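PDB 7PN0: ribose-phosphate pyrophosphokinase from Thermus thermophilus, which catalyses the transfer of a diphosphate group from ATP to ribose 5-phosphate, making phosphoribosyl pyrophosphate. Local coordinates for residues R122-T127 against D142-E147. Sequence-based numbering, arbitrary orientation.
Sequences RVLTMT and DHLSAE. With SO4 (sulfate ion), chain F.
Met-126 and Leu-144 sit side by side on two parallel strands, bridge partners sharing one face of the sheet, their side chains crossing at about a right angle. CB and then CG of Met-126 pass the Leu-144 carbonyl, with CG 3.5 Å from Leu-144 O. SD lies 4.2 Å from Ala-146 CB. The bend at chi3 (-81°) turns CE back to Leu-144 CB, 3.9 Å away. Leu-124 CD1 packs on Leu-144 too. Alternating backbone bonds join the strands, the last from Thr-127 N to Leu-144 O (3.1 Å). At the other end Arg-122 NH1 forms a salt bridge with Asp-142 OD2 (2.8 Å), and a water joins Arg-122 NE, Val-123 O and OD2. NH1 also bonds Ser-80 of the second subunit, whose Arg-48 pairs with Asp-142 OD1; an alanine in place of Arg-122 would probably leave OD2 without its charged mate within the chain and Ser-80 without this bond. Thr-127 OG1, Ser-145 OG, Ala-146 N and Arg-175 NE hold a sulfate, probably from the crystallisation liquor. Strand 122-126 runs between 83-88 and 141-144 in the parallel sheet of the N-terminal PRTase-like domain, with helix 287-299 on the face bearing Leu-124 and Met-126.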
ATOM      1  N   ARG A 122      11.002   7.046  -9.984  1.00 13.81           N
ATOM      2  CA  ARG A 122      12.068   6.454 -10.802  1.00 14.05           C
ATOM      3  C   ARG A 122      13.386   6.801 -10.150  1.00 12.07           C
ATOM      4  O   ARG A 122      13.479   7.795  -9.416  1.00 12.23           O
ATOM      5  CB  ARG A 122      12.231   7.001 -12.239  1.00 15.41           C
ATOM      6  CG  ARG A 122      10.991   7.267 -13.058  1.00 18.58           C
ATOM      7  CD  ARG A 122      11.391   7.831 -14.412  1.00 18.61           C
ATOM      8  NE  ARG A 122      12.287   6.914 -15.097  1.00 20.89           N
ATOM      9  CZ  ARG A 122      11.905   5.757 -15.653  1.00 21.35           C
ATOM     10  NH1 ARG A 122      12.801   4.994 -16.224  1.00 19.14           N
ATOM     11  NH2 ARG A 122      10.627   5.393 -15.701  1.00 23.32           N
ATOM     12  N   VAL A 123      14.411   6.047 -10.510  1.00 11.61           N
ATOM     13  CA  VAL A 123      15.798   6.322 -10.069  1.00 12.06           C
ATOM     14  C   VAL A 123      16.654   6.265 -11.331  1.00 11.06           C
ATOM     15  O   VAL A 123      16.374   5.439 -12.197  1.00 12.86           O
ATOM     16  CB  VAL A 123      16.313   5.331  -9.003  1.00 12.23           C
ATOM     17  CG1 VAL A 123      17.773   5.496  -8.709  1.00 12.96           C
ATOM     18  CG2 VAL A 123      15.544   5.468  -7.720  1.00 14.32           C
ATOM     19  N   LEU A 124      17.659   7.113 -11.369  1.00 11.74           N
ATOM     20  CA  LEU A 124      18.746   7.131 -12.385  1.00 12.66           C
ATOM     21  C   LEU A 124      20.053   7.093 -11.611  1.00 12.30           C
ATOM     22  O   LEU A 124      20.236   7.988 -10.785  1.00 12.91           O
ATOM     23  CB  LEU A 124      18.654   8.395 -13.260  1.00 12.59           C
ATOM     24  CG  LEU A 124      19.798   8.579 -14.266  1.00 12.13           C
ATOM     25  CD1 LEU A 124      19.885   7.379 -15.184  1.00 12.08           C
ATOM     26  CD2 LEU A 124      19.642   9.903 -15.026  1.00 12.04           C
ATOM     27  N   THR A 125      20.892   6.081 -11.847  1.00 11.47           N
ATOM     28  CA  THR A 125      22.105   5.897 -11.033  1.00 11.79           C
ATOM     29  C   THR A 125      23.206   5.345 -11.922  1.00 12.36           C
ATOM     30  O   THR A 125      22.936   4.978 -13.051  1.00 14.23           O
ATOM     31  CB  THR A 125      21.811   5.071  -9.771  1.00 11.97           C
ATOM     32  OG1 THR A 125      22.937   5.053  -8.905  1.00 12.41           O
ATOM     33  CG2 THR A 125      21.416   3.637 -10.040  1.00 11.93           C
ATOM     34  N   MET A 126      24.388   5.175 -11.354  1.00 14.62           N
ATOM     35  CA  MET A 126      25.544   4.674 -12.133  1.00 14.26           C
ATOM     36  C   MET A 126      26.343   3.733 -11.242  1.00 13.00           C
ATOM     37  O   MET A 126      26.504   4.025 -10.065  1.00 13.95           O
ATOM     38  CB  MET A 126      26.418   5.811 -12.652  1.00 14.51           C
ATOM     39  CG  MET A 126      27.706   5.343 -13.316  1.00 15.02           C
ATOM     40  SD  MET A 126      28.641   6.758 -14.014  1.00 16.83           S
ATOM     41  CE  MET A 126      27.781   6.994 -15.557  1.00 15.88           C
ATOM     42  N   THR A 127      26.841   2.665 -11.824  1.00 13.98           N
ATOM     43  CA  THR A 127      27.746   1.717 -11.139  1.00 14.27           C
ATOM     44  C   THR A 127      27.253   1.423  -9.710  1.00 14.28           C
ATOM     45  O   THR A 127      27.978   1.720  -8.711  1.00 14.34           O
ATOM     46  CB  THR A 127      29.197   2.206 -11.194  1.00 16.01           C
ATOM     47  OG1 THR A 127      29.544   2.577 -12.534  1.00 17.09           O
ATOM     48  CG2 THR A 127      30.138   1.136 -10.683  1.00 18.20           C
ATOM     49  N   ASP A 142      17.017   3.222 -13.949  1.00 12.54           N
ATOM     50  CA  ASP A 142      17.958   3.224 -15.094  1.00 14.79           C
ATOM     51  C   ASP A 142      19.360   3.227 -14.493  1.00 14.40           C
ATOM     52  O   ASP A 142      19.716   4.164 -13.790  1.00 16.48           O
ATOM     53  CB  ASP A 142      17.681   4.369 -16.062  1.00 14.63           C
ATOM     54  CG  ASP A 142      16.384   4.185 -16.832  1.00 15.42           C
ATOM     55  OD1 ASP A 142      16.175   3.087 -17.422  1.00 17.41           O
ATOM     56  OD2 ASP A 142      15.553   5.080 -16.762  1.00 16.75           O
ATOM     57  N   HIS A 143      20.082   2.150 -14.733  1.00 14.90           N
ATOM     58  CA  HIS A 143      21.422   1.897 -14.161  1.00 15.56           C
ATOM     59  C   HIS A 143      22.455   2.142 -15.269  1.00 16.07           C
ATOM     60  O   HIS A 143      22.578   1.266 -16.113  1.00 15.32           O
ATOM     61  CB  HIS A 143      21.456   0.475 -13.592  1.00 15.20           C
ATOM     62  CG  HIS A 143      22.728   0.077 -12.944  1.00 14.96           C
ATOM     63  ND1 HIS A 143      22.985  -1.231 -12.636  1.00 15.54           N
ATOM     64  CD2 HIS A 143      23.807   0.795 -12.555  1.00 15.79           C
ATOM     65  CE1 HIS A 143      24.189  -1.319 -12.097  1.00 16.50           C
ATOM     66  NE2 HIS A 143      24.711  -0.093 -12.043  1.00 17.30           N
ATOM     67  N   LEU A 144      23.167   3.270 -15.234  1.00 15.88           N
ATOM     68  CA  LEU A 144      24.181   3.615 -16.269  1.00 16.38           C
ATOM     69  C   LEU A 144      25.484   2.874 -15.943  1.00 16.08           C
ATOM     70  O   LEU A 144      25.837   2.737 -14.756  1.00 13.93           O
ATOM     71  CB  LEU A 144      24.404   5.128 -16.259  1.00 16.59           C
ATOM     72  CG  LEU A 144      23.204   6.010 -16.575  1.00 16.60           C
ATOM     73  CD1 LEU A 144      23.585   7.476 -16.560  1.00 16.74           C
ATOM     74  CD2 LEU A 144      22.547   5.642 -17.887  1.00 17.85           C
ATOM     75  N   SER A 145      26.223   2.491 -16.983  1.00 16.91           N
ATOM     76  CA  SER A 145      27.569   1.896 -16.880  1.00 16.36           C
ATOM     77  C   SER A 145      28.644   2.962 -17.137  1.00 17.09           C
ATOM     78  O   SER A 145      28.460   3.775 -18.088  1.00 16.78           O
ATOM     79  CB  SER A 145      27.702   0.795 -17.868  1.00 17.74           C
ATOM     80  OG  SER A 145      29.023   0.268 -17.829  1.00 19.67           O
ATOM     81  N   ALA A 146      29.716   2.925 -16.356  1.00 16.24           N
ATOM     82  CA  ALA A 146      30.957   3.723 -16.564  1.00 18.59           C
ATOM     83  C   ALA A 146      31.929   2.978 -17.477  1.00 18.42           C
ATOM     84  O   ALA A 146      32.969   3.573 -17.800  1.00 16.78           O
ATOM     85  CB  ALA A 146      31.628   4.042 -15.266  1.00 17.97           C
ATOM     86  N   GLU A 147      31.600   1.762 -17.916  1.00 18.55           N
ATOM     87  CA  GLU A 147      32.532   0.960 -18.748  1.00 19.97           C
ATOM     88  C   GLU A 147      33.076   1.789 -19.920  1.00 20.03           C
ATOM     89  O   GLU A 147      34.281   1.824 -20.119  1.00 19.20           O
ATOM     90  CB  GLU A 147      31.864  -0.299 -19.299  1.00 23.01           C
ATOM     91  CG  GLU A 147      31.832  -1.479 -18.331  1.00 23.25           C
ATOM     92  CD  GLU A 147      31.303  -2.753 -18.988  1.00 24.70           C
ATOM     93  OE1 GLU A 147      31.418  -2.887 -20.225  1.00 24.07           O
ATOM     94  OE2 GLU A 147      30.785  -3.606 -18.260  1.00 29.53           O
TER
HETATM   95  S   SO4 F 404      29.625  -0.675 -14.354  1.00 21.90           S
HETATM   96  O1  SO4 F 404      28.889  -1.118 -15.512  1.00 18.25           O
HETATM   97  O2  SO4 F 404      29.736   0.767 -14.426  1.00 22.82           O
HETATM   98  O3  SO4 F 404      30.985  -1.265 -14.348  1.00 24.40           O
HETATM   99  O4  SO4 F 404      28.921  -1.024 -13.167  1.00 23.24           O
HETATM  100  O   HOH W   1      15.125   6.630 -14.646  1.00 18.65           O